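Local coordinates for methionine-binding lipoprotein metQ (Bacillus subtilis subsp. subtilis, PDB 4GOT), which probably binds methionine outside the membrane and hands it to the permease of the MetNPQ ABC transporter, a system also involved in methionine sulfoxide uptake, at residues 15-20 with 204-209; 57-62 with 82-87; 177-182 with 241-246. All coordinates share one frame; numbering follows the deposited sequence.

Interaction 1. Residues 15-20 with 204-209. With MSE (selenomethionine), chain B.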
loop_
_atom_site.group_PDB
_atom_site.type_symbol
_atom_site.label_atom_id
_atom_site.label_comp_id
_atom_site.label_asym_id
_atom_site.label_seq_id
_atom_site.Cartn_x
_atom_site.Cartn_y
_atom_site.Cartn_z
ATOM N N THR A 15 6.753 8.231 -1.817
ATOM C CA THR A 15 6.728 8.318 -0.366
ATOM C C THR A 15 5.691 7.331 0.254
ATOM O O THR A 15 4.554 7.233 -0.195
ATOM C CB THR A 15 6.537 9.802 0.114
ATOM O OG1 THR A 15 6.575 9.859 1.541
ATOM C CG2 THR A 15 5.225 10.425 -0.422
ATOM N N PRO A 16 6.094 6.608 1.300
ATOM C CA PRO A 16 7.418 6.730 1.961
ATOM C C PRO A 16 8.552 5.928 1.324
ATOM O O PRO A 16 9.702 6.054 1.769
ATOM C CB PRO A 16 7.160 6.121 3.342
ATOM C CG PRO A 16 6.089 5.121 3.103
ATOM C CD PRO A 16 5.181 5.723 2.068
ATOM N N HIS A 17 8.233 5.098 0.323
ATOM C CA HIS A 17 9.117 4.020 -0.075
ATOM C C HIS A 17 10.455 4.564 -0.664
ATOM O O HIS A 17 11.556 4.112 -0.237
ATOM C CB HIS A 17 8.435 3.044 -1.061
ATOM C CG HIS A 17 7.123 2.516 -0.604
ATOM N ND1 HIS A 17 6.029 3.326 -0.417
ATOM C CD2 HIS A 17 6.693 1.247 -0.368
ATOM C CE1 HIS A 17 5.017 2.597 0.038
ATOM N NE2 HIS A 17 5.375 1.323 0.035
ATOM N N ALA A 18 10.405 5.521 -1.590
ATOM C CA ALA A 18 11.672 6.075 -2.156
ATOM C C ALA A 18 12.482 6.855 -1.071
ATOM O O ALA A 18 13.688 6.825 -1.067
ATOM C CB ALA A 18 11.450 6.970 -3.384
ATOM N N GLU A 19 11.810 7.515 -0.143
ATOM C CA GLU A 19 12.486 8.180 0.994
ATOM C C GLU A 19 13.194 7.185 1.972
ATOM O O GLU A 19 14.302 7.460 2.482
ATOM C CB GLU A 19 11.486 9.015 1.790
ATOM C CG GLU A 19 10.752 10.063 0.974
ATOM C CD GLU A 19 9.949 11.051 1.834
ATOM O OE1 GLU A 19 9.612 10.724 3.008
ATOM O OE2 GLU A 19 9.637 12.153 1.324
ATOM N N ILE A 20 12.555 6.052 2.240
ATOM C CA ILE A 20 13.158 5.010 3.083
ATOM C C ILE A 20 14.416 4.457 2.417
ATOM O O ILE A 20 15.471 4.339 3.067
ATOM C CB ILE A 20 12.180 3.879 3.386
ATOM C CG1 ILE A 20 11.103 4.378 4.364
ATOM C CG2 ILE A 20 12.895 2.683 4.020
ATOM C CD1 ILE A 20 9.936 3.438 4.434
ATOM N N TYR A 204 -1.554 -6.615 5.199
ATOM C CA TYR A 204 -1.210 -5.691 4.119
ATOM C C TYR A 204 0.148 -4.989 4.268
ATOM O O TYR A 204 0.391 -3.913 3.660
ATOM C CB TYR A 204 -2.386 -4.682 3.839
ATOM C CG TYR A 204 -3.716 -5.373 3.462
ATOM C CD1 TYR A 204 -3.933 -5.876 2.179
ATOM C CD2 TYR A 204 -4.741 -5.547 4.411
ATOM C CE1 TYR A 204 -5.113 -6.527 1.837
ATOM C CE2 TYR A 204 -5.925 -6.194 4.083
ATOM C CZ TYR A 204 -6.110 -6.694 2.799
ATOM O OH TYR A 204 -7.296 -7.314 2.461
ATOM N N ALA A 205 1.082 -5.634 4.964
ATOM C CA ALA A 205 2.435 -5.113 5.021
ATOM C C ALA A 205 3.007 -4.978 3.607
ATOM O O ALA A 205 2.821 -5.859 2.743
ATOM C CB ALA A 205 3.327 -6.012 5.860
ATOM N N ASN A 206 3.730 -3.900 3.380
ATOM C CA ASN A 206 4.389 -3.684 2.099
ATOM C C ASN A 206 5.735 -4.429 2.076
ATOM O O ASN A 206 6.410 -4.540 3.095
ATOM C CB ASN A 206 4.650 -2.184 1.880
ATOM C CG ASN A 206 3.393 -1.406 1.483
ATOM O OD1 ASN A 206 3.488 -0.496 0.707
ATOM N ND2 ASN A 206 2.197 -1.793 2.010
ATOM N N ILE A 207 6.131 -4.878 0.896
ATOM C CA ILE A 207 7.202 -5.828 0.733
ATOM C C ILE A 207 8.186 -5.357 -0.341
ATOM O O ILE A 207 7.885 -4.455 -1.169
ATOM C CB ILE A 207 6.661 -7.235 0.336
ATOM C CG1 ILE A 207 6.039 -7.227 -1.066
ATOM C CG2 ILE A 207 5.729 -7.787 1.435
ATOM C CD1 ILE A 207 5.733 -8.555 -1.753
ATOM N N ILE A 208 9.351 -5.993 -0.295
ATOM C CA ILE A 208 10.270 -6.019 -1.396
ATOM C C ILE A 208 9.938 -7.234 -2.261
ATOM O O ILE A 208 9.843 -8.346 -1.765
ATOM C CB ILE A 208 11.730 -6.023 -0.915
ATOM C CG1 ILE A 208 12.007 -4.753 -0.093
ATOM C CG2 ILE A 208 12.657 -6.168 -2.112
ATOM C CD1 ILE A 208 12.083 -3.439 -0.886
ATOM N N ALA A 209 9.691 -6.987 -3.539
ATOM C CA ALA A 209 9.494 -8.063 -4.528
ATOM C C ALA A 209 10.665 -8.094 -5.518
ATOM O O ALA A 209 11.209 -7.023 -5.890
ATOM C CB ALA A 209 8.167 -7.898 -5.260
HETATM N N MSE B 300 1.493 1.415 -0.104
HETATM C CA MSE B 300 0.099 0.959 -0.380
HETATM C C MSE B 300 -0.662 0.509 0.912
HETATM O O MSE B 300 -0.097 -0.266 1.635
HETATM O OXT MSE B 300 -1.827 0.841 1.247
HETATM C CB MSE B 300 0.159 -0.230 -1.353
HETATM C CG MSE B 300 -1.143 -0.631 -1.972
HETATM SE SE MSE B 300 -1.012 -2.295 -3.036
HETATM C CE MSE B 300 -0.078 -1.477 -4.726
#
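H17, in the first turns of helix 14-29, and N206, on strand 206-211, bring the two backbones closest, yet their CA atoms stay 9.3 Å apart, so the contact is made wholly by side chains reaching across the gap. A cis peptide precedes P16 and a wider pi-type turn spans 15-18, while I20 N bonds back to P16 O. Each of the two side chains points toward the other segment, and they meet at about a right angle. H17 NE2 donates to N206 OD1 over 2.7 Å; the N-H...O angle of 166° makes the bond nearly straight, and the oxygen lies practically in the imidazole plane, although the donor is tilted 20° from the carbonyl plane of N206. In N206, CG stands anti to the carbonyl carbon (chi1 -76°), which carries the amide out to the bound selenomethionine. There OD1 takes a second donor, the ligand N at 2.9 Å, while N206 ND2 donates to the ligand O at 2.8 Å. The other hydrogen of ND2 goes to Y204 O at 3.2 Å, a more bent bond lying in the amide plane. Four bonds therefore fix the amide's rotation, the donors on OD1 and the acceptors on ND2 being consistent with its orientation as built, and H17, itself lining the pocket, also positions it. Around them, the H17 ring meets the rings of Y59 and H85 edge-to-face. An asparagine amide bridging the amino and carboxylate groups of a bound amino acid is the arrangement of a solute-binding protein's ligand site, here the selenomethionine pocket.

Interaction 2. Residues 57-62 with 82-87. With MSE (selenomethionine), chain B.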
loop_
_atom_site.group_PDB
_atom_site.type_symbol
_atom_site.label_atom_id
_atom_site.label_comp_id
_atom_site.label_asym_id
_atom_site.label_seq_id
_atom_site.Cartn_x
_atom_site.Cartn_y
_atom_site.Cartn_z
ATOM N N ALA A 57 14.390 -4.977 -8.127
ATOM C CA ALA A 57 13.416 -5.097 -7.052
ATOM C C ALA A 57 12.448 -3.936 -7.178
ATOM O O ALA A 57 12.732 -2.914 -7.859
ATOM C CB ALA A 57 14.121 -5.096 -5.693
ATOM N N ASN A 58 11.253 -4.123 -6.631
ATOM C CA ASN A 58 10.327 -3.019 -6.428
ATOM C C ASN A 58 9.899 -3.004 -4.943
ATOM O O ASN A 58 10.018 -4.005 -4.261
ATOM C CB ASN A 58 9.139 -3.031 -7.446
ATOM C CG ASN A 58 8.237 -4.235 -7.323
ATOM O OD1 ASN A 58 7.868 -4.650 -6.218
ATOM N ND2 ASN A 58 7.768 -4.730 -8.469
ATOM N N TYR A 59 9.448 -1.842 -4.479
ATOM C CA TYR A 59 9.073 -1.598 -3.082
ATOM C C TYR A 59 7.879 -0.640 -3.160
ATOM O O TYR A 59 8.046 0.600 -3.292
ATOM C CB TYR A 59 10.261 -0.937 -2.381
ATOM C CG TYR A 59 10.098 -0.586 -0.939
ATOM C CD1 TYR A 59 9.253 -1.294 -0.111
ATOM C CD2 TYR A 59 10.878 0.431 -0.372
ATOM C CE1 TYR A 59 9.151 -0.964 1.215
ATOM C CE2 TYR A 59 10.787 0.755 0.963
ATOM C CZ TYR A 59 9.910 0.083 1.748
ATOM O OH TYR A 59 9.822 0.362 3.075
ATOM N N PHE A 60 6.688 -1.233 -3.189
ATOM C CA PHE A 60 5.435 -0.476 -3.373
ATOM C C PHE A 60 4.145 -1.195 -2.971
ATOM O O PHE A 60 3.151 -0.508 -2.787
ATOM C CB PHE A 60 5.289 0.038 -4.839
ATOM C CG PHE A 60 4.697 -0.985 -5.765
ATOM C CD1 PHE A 60 5.419 -2.115 -6.121
ATOM C CD2 PHE A 60 3.359 -0.895 -6.172
ATOM C CE1 PHE A 60 4.842 -3.097 -6.918
ATOM C CE2 PHE A 60 2.785 -1.864 -6.984
ATOM C CZ PHE A 60 3.541 -2.960 -7.363
ATOM N N GLN A 61 4.142 -2.537 -2.830
ATOM C CA GLN A 61 2.887 -3.327 -2.731
ATOM C C GLN A 61 2.848 -4.219 -1.528
ATOM O O GLN A 61 3.855 -4.394 -0.863
ATOM C CB GLN A 61 2.752 -4.221 -3.984
ATOM C CG GLN A 61 3.676 -5.447 -3.991
ATOM C CD GLN A 61 3.932 -6.012 -5.364
ATOM O OE1 GLN A 61 3.002 -6.328 -6.108
ATOM N NE2 GLN A 61 5.224 -6.154 -5.722
ATOM N N HIS A 62 1.715 -4.871 -1.312
ATOM C CA HIS A 62 1.598 -5.924 -0.272
ATOM C C HIS A 62 1.394 -7.283 -0.976
ATOM O O HIS A 62 1.301 -7.339 -2.195
ATOM C CB HIS A 62 0.452 -5.630 0.712
ATOM C CG HIS A 62 -0.792 -5.063 0.070
ATOM N ND1 HIS A 62 -1.619 -5.789 -0.778
ATOM C CD2 HIS A 62 -1.358 -3.837 0.184
ATOM C CE1 HIS A 62 -2.617 -5.019 -1.180
ATOM N NE2 HIS A 62 -2.467 -3.818 -0.641
ATOM N N GLY A 82 10.598 -10.152 1.259
ATOM C CA GLY A 82 10.395 -9.852 2.693
ATOM C C GLY A 82 9.610 -8.556 2.958
ATOM O O GLY A 82 9.751 -7.550 2.241
ATOM N N ALA A 83 8.801 -8.590 4.016
ATOM C CA ALA A 83 8.032 -7.416 4.487
ATOM C C ALA A 83 8.948 -6.359 5.191
ATOM O O ALA A 83 9.969 -6.705 5.785
ATOM C CB ALA A 83 6.891 -7.899 5.410
ATOM N N VAL A 84 8.577 -5.087 5.102
ATOM C CA VAL A 84 9.344 -3.942 5.637
ATOM C C VAL A 84 8.522 -3.061 6.605
ATOM O O VAL A 84 9.017 -2.704 7.690
ATOM C CB VAL A 84 9.901 -3.032 4.524
ATOM C CG1 VAL A 84 10.809 -1.949 5.107
ATOM C CG2 VAL A 84 10.638 -3.852 3.480
ATOM N N HIS A 85 7.297 -2.717 6.176
ATOM C CA HIS A 85 6.440 -1.718 6.813
ATOM C C HIS A 85 4.950 -1.926 6.449
ATOM O O HIS A 85 4.590 -2.458 5.394
ATOM C CB HIS A 85 6.902 -0.275 6.477
ATOM C CG HIS A 85 6.386 0.272 5.180
ATOM N ND1 HIS A 85 7.194 0.467 4.073
ATOM C CD2 HIS A 85 5.164 0.736 4.830
ATOM C CE1 HIS A 85 6.479 0.974 3.091
ATOM N NE2 HIS A 85 5.247 1.154 3.525
ATOM N N LEU A 86 4.110 -1.438 7.344
ATOM C CA LEU A 86 2.657 -1.388 7.205
ATOM C C LEU A 86 2.164 0.095 7.078
ATOM O O LEU A 86 2.679 1.030 7.750
ATOM C CB LEU A 86 2.026 -2.093 8.455
ATOM C CG LEU A 86 0.481 -2.241 8.510
ATOM C CD1 LEU A 86 -0.062 -2.996 7.295
ATOM C CD2 LEU A 86 -0.008 -2.872 9.828
ATOM N N GLU A 87 1.150 0.300 6.235
ATOM C CA GLU A 87 0.460 1.596 6.112
ATOM C C GLU A 87 -1.042 1.407 6.414
ATOM O O GLU A 87 -1.812 1.113 5.521
ATOM C CB GLU A 87 0.594 2.135 4.678
ATOM C CG GLU A 87 1.984 2.540 4.273
ATOM C CD GLU A 87 2.098 2.824 2.774
ATOM O OE1 GLU A 87 1.110 3.235 2.117
ATOM O OE2 GLU A 87 3.206 2.608 2.252
HETATM N N MSE B 300 1.493 1.415 -0.104
HETATM C CA MSE B 300 0.099 0.959 -0.380
HETATM C C MSE B 300 -0.662 0.509 0.912
HETATM O O MSE B 300 -0.097 -0.266 1.635
HETATM O OXT MSE B 300 -1.827 0.841 1.247
HETATM C CB MSE B 300 0.159 -0.230 -1.353
HETATM C CG MSE B 300 -1.143 -0.631 -1.972
HETATM SE SE MSE B 300 -1.012 -2.295 -3.036
HETATM C CE MSE B 300 -0.078 -1.477 -4.726
#
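Y59 and H85 meet through the phenol oxygen: Y59 OH lies 2.8 Å from H85 ND1 in a hydrogen bond whose donor may be either partner. The hydroxyl comes to the edge of the imidazole, near its plane, whereas the two rings stand obliquely, with planes 69° apart and centroids separated by 5.5 Å. Since the CA atoms of Y59 and V84 are 9.0 Å apart, the long phenol must bridge the distance; its CG is anti to the backbone N (chi1 180°). V84 points toward strand 57-62 and crosses the tyrosine at about a right angle, CG1 resting 3.2 Å from Y59 OH and CG2 4.0 Å from Y59 CE1. Beyond, H85 NE2 donates to the carboxylate of E87, although the position of OE2 is less certain; E87 OE1 accepts the ligand N at 2.9 Å. A phenylalanine in place of Y59 would probably leave H85 ND1 without its mate and the imidazole less firmly oriented toward E87. At the side-chain end of the ligand, H62 lays one ring face under the selenium, which sits 3.1 Å above the plane and offset toward the rim, while F60 CE2 touches the methyl carbon CE at 3.7 Å. Y59 and H85 thus probably form a second shell behind E87, which binds the ligand's amino group in the selenomethionine pocket.

Interaction 3. Residues 177-182 with 241-246. With MSE (selenomethionine), chain B.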
loop_
_atom_site.group_PDB
_atom_site.type_symbol
_atom_site.label_atom_id
_atom_site.label_comp_id
_atom_site.label_asym_id
_atom_site.label_seq_id
_atom_site.Cartn_x
_atom_site.Cartn_y
_atom_site.Cartn_z
ATOM N N ILE A 177 -8.054 6.545 0.714
ATOM C CA ILE A 177 -6.730 6.982 0.186
ATOM C C ILE A 177 -5.635 6.112 0.876
ATOM O O ILE A 177 -5.560 6.023 2.130
ATOM C CB ILE A 177 -6.419 8.498 0.405
ATOM C CG1 ILE A 177 -7.648 9.396 0.131
ATOM C CG2 ILE A 177 -5.250 8.925 -0.481
ATOM C CD1 ILE A 177 -7.458 10.877 0.454
ATOM N N ASN A 178 -4.800 5.474 0.059
ATOM C CA ASN A 178 -3.656 4.692 0.541
ATOM C C ASN A 178 -2.678 5.678 1.178
ATOM O O ASN A 178 -2.472 6.753 0.620
ATOM C CB ASN A 178 -2.934 4.003 -0.628
ATOM C CG ASN A 178 -3.772 2.919 -1.311
ATOM O OD1 ASN A 178 -3.782 1.766 -0.879
ATOM N ND2 ASN A 178 -4.477 3.285 -2.359
ATOM N N VAL A 179 -2.039 5.302 2.287
ATOM C CA VAL A 179 -1.103 6.215 2.974
ATOM C C VAL A 179 -0.034 6.819 2.014
ATOM O O VAL A 179 0.263 8.001 2.095
ATOM C CB VAL A 179 -0.404 5.545 4.183
ATOM C CG1 VAL A 179 0.662 6.495 4.767
ATOM C CG2 VAL A 179 -1.408 5.061 5.246
ATOM N N ASN A 180 0.556 6.033 1.126
ATOM C CA ASN A 180 1.588 6.591 0.212
ATOM C C ASN A 180 1.113 7.786 -0.644
ATOM O O ASN A 180 1.801 8.813 -0.766
ATOM C CB ASN A 180 2.218 5.518 -0.691
ATOM C CG ASN A 180 1.317 5.049 -1.825
ATOM O OD1 ASN A 180 0.391 4.230 -1.610
ATOM N ND2 ASN A 180 1.644 5.471 -3.066
ATOM N N TYR A 181 -0.097 7.667 -1.192
ATOM C CA TYR A 181 -0.694 8.744 -1.982
ATOM C C TYR A 181 -1.275 9.831 -1.122
ATOM O O TYR A 181 -1.206 11.000 -1.511
ATOM C CB TYR A 181 -1.715 8.170 -2.941
ATOM C CG TYR A 181 -1.074 7.429 -4.062
ATOM C CD1 TYR A 181 -0.028 8.020 -4.796
ATOM C CD2 TYR A 181 -1.525 6.149 -4.445
ATOM C CE1 TYR A 181 0.573 7.342 -5.845
ATOM C CE2 TYR A 181 -0.941 5.484 -5.510
ATOM C CZ TYR A 181 0.099 6.080 -6.206
ATOM O OH TYR A 181 0.707 5.426 -7.265
ATOM N N ALA A 182 -1.740 9.486 0.103
ATOM C CA ALA A 182 -2.139 10.527 1.054
ATOM C C ALA A 182 -0.975 11.422 1.404
ATOM O O ALA A 182 -1.096 12.629 1.363
ATOM C CB ALA A 182 -2.724 9.901 2.327
ATOM N N ASP A 241 5.065 9.927 11.619
ATOM C CA ASP A 241 4.112 10.221 12.709
ATOM C C ASP A 241 3.059 9.134 12.893
ATOM O O ASP A 241 1.870 9.421 13.065
ATOM C CB ASP A 241 3.401 11.577 12.471
ATOM C CG ASP A 241 4.350 12.775 12.540
ATOM O OD1 ASP A 241 5.495 12.657 13.050
ATOM O OD2 ASP A 241 3.935 13.846 12.071
ATOM N N GLY A 242 3.487 7.885 12.840
ATOM C CA GLY A 242 2.573 6.767 13.092
ATOM C C GLY A 242 1.721 6.373 11.897
ATOM O O GLY A 242 1.006 5.381 11.973
ATOM N N ALA A 243 1.799 7.124 10.790
ATOM C CA ALA A 243 1.070 6.752 9.544
ATOM C C ALA A 243 1.694 5.508 8.882
ATOM O O ALA A 243 1.046 4.779 8.100
ATOM C CB ALA A 243 1.041 7.942 8.574
ATOM N N VAL A 244 2.987 5.307 9.149
ATOM C CA VAL A 244 3.764 4.203 8.588
ATOM C C VAL A 244 4.461 3.547 9.757
ATOM O O VAL A 244 5.132 4.234 10.508
ATOM C CB VAL A 244 4.843 4.707 7.588
ATOM C CG1 VAL A 244 5.608 3.563 6.921
ATOM C CG2 VAL A 244 4.210 5.589 6.541
ATOM N N LEU A 245 4.377 2.231 9.830
ATOM C CA LEU A 245 4.882 1.447 10.922
ATOM C C LEU A 245 5.849 0.362 10.398
ATOM O O LEU A 245 5.473 -0.408 9.499
ATOM C CB LEU A 245 3.677 0.772 11.602
ATOM C CG LEU A 245 2.536 1.744 11.963
ATOM C CD1 LEU A 245 1.312 0.938 12.402
ATOM C CD2 LEU A 245 3.008 2.741 13.052
ATOM N N PRO A 246 7.079 0.279 10.960
ATOM C CA PRO A 246 7.984 -0.837 10.578
ATOM C C PRO A 246 7.391 -2.181 11.025
ATOM O O PRO A 246 6.622 -2.177 11.956
ATOM C CB PRO A 246 9.292 -0.516 11.314
ATOM C CG PRO A 246 8.965 0.530 12.339
ATOM C CD PRO A 246 7.624 1.113 12.045
HETATM N N MSE B 300 1.493 1.415 -0.104
HETATM C CA MSE B 300 0.099 0.959 -0.380
HETATM C C MSE B 300 -0.662 0.509 0.912
HETATM O O MSE B 300 -0.097 -0.266 1.635
HETATM O OXT MSE B 300 -1.827 0.841 1.247
HETATM C CB MSE B 300 0.159 -0.230 -1.353
HETATM C CG MSE B 300 -1.143 -0.631 -1.972
HETATM SE SE MSE B 300 -1.012 -2.295 -3.036
HETATM C CE MSE B 300 -0.078 -1.477 -4.726
#
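A small apolar contact, burying 97 Å² in all, joins the first residue of helix 179-184 to the turn that precedes the short edge strand 245-246. V179 does the work from the helix side. Its CB points toward the turn, and CG1, anti to the backbone N (chi1 174°), reaches A243 CB at 4.1 Å and V244 CG2 at the same distance of 4.1 Å. Both methyls of V179 also lie 3.8 Å from A243 O, so the carbonyl oxygen faces the fork between them. The backbones come nearest at V179 and A243, with CA atoms 6.9 Å apart. P189 packs on both V179 and A243 from the side of helix 189-192. In the two-lobed periplasmic-binding-protein fold of this family, strand 245-246 edges the six-stranded sheet, whereas helix 179-184 follows strand 174-177 of the five-stranded one, so the contact joins the turn leading into one sheet to the helix that follows a strand of the other. The same helix start reaches the ligand through N180, whose OD1 accepts a weak hydrogen bond from the selenomethionine N at 3.4 Å. Y43 OH is a further hydrogen-bonding partner of N180 OD1, and N180 ND2 lies 3.2 Å above the ring plane of Y181, over its centre.

In the fold
Interactions 1 and 2 have centres about 4 Å apart and share the six-stranded sheet, in which strand 206-211 runs between strands 57-62 and 78-86. Interaction 3 lies about 10 Å from the centre of interaction 1 and about 12 Å from that of interaction 2; it reaches the same sheet through edge strand 245-246, beside strand 78-86. Along the chain, 57-62 and 82-87 both fall between the segments of interaction 1, interaction 3 follows interaction 2, and the segments of interactions 1 and 3 alternate. All three touch the selenomethionine, so one pocket is assembled from pieces far apart in sequence, with helix 179-184 adding residues that follow the five-stranded sheet.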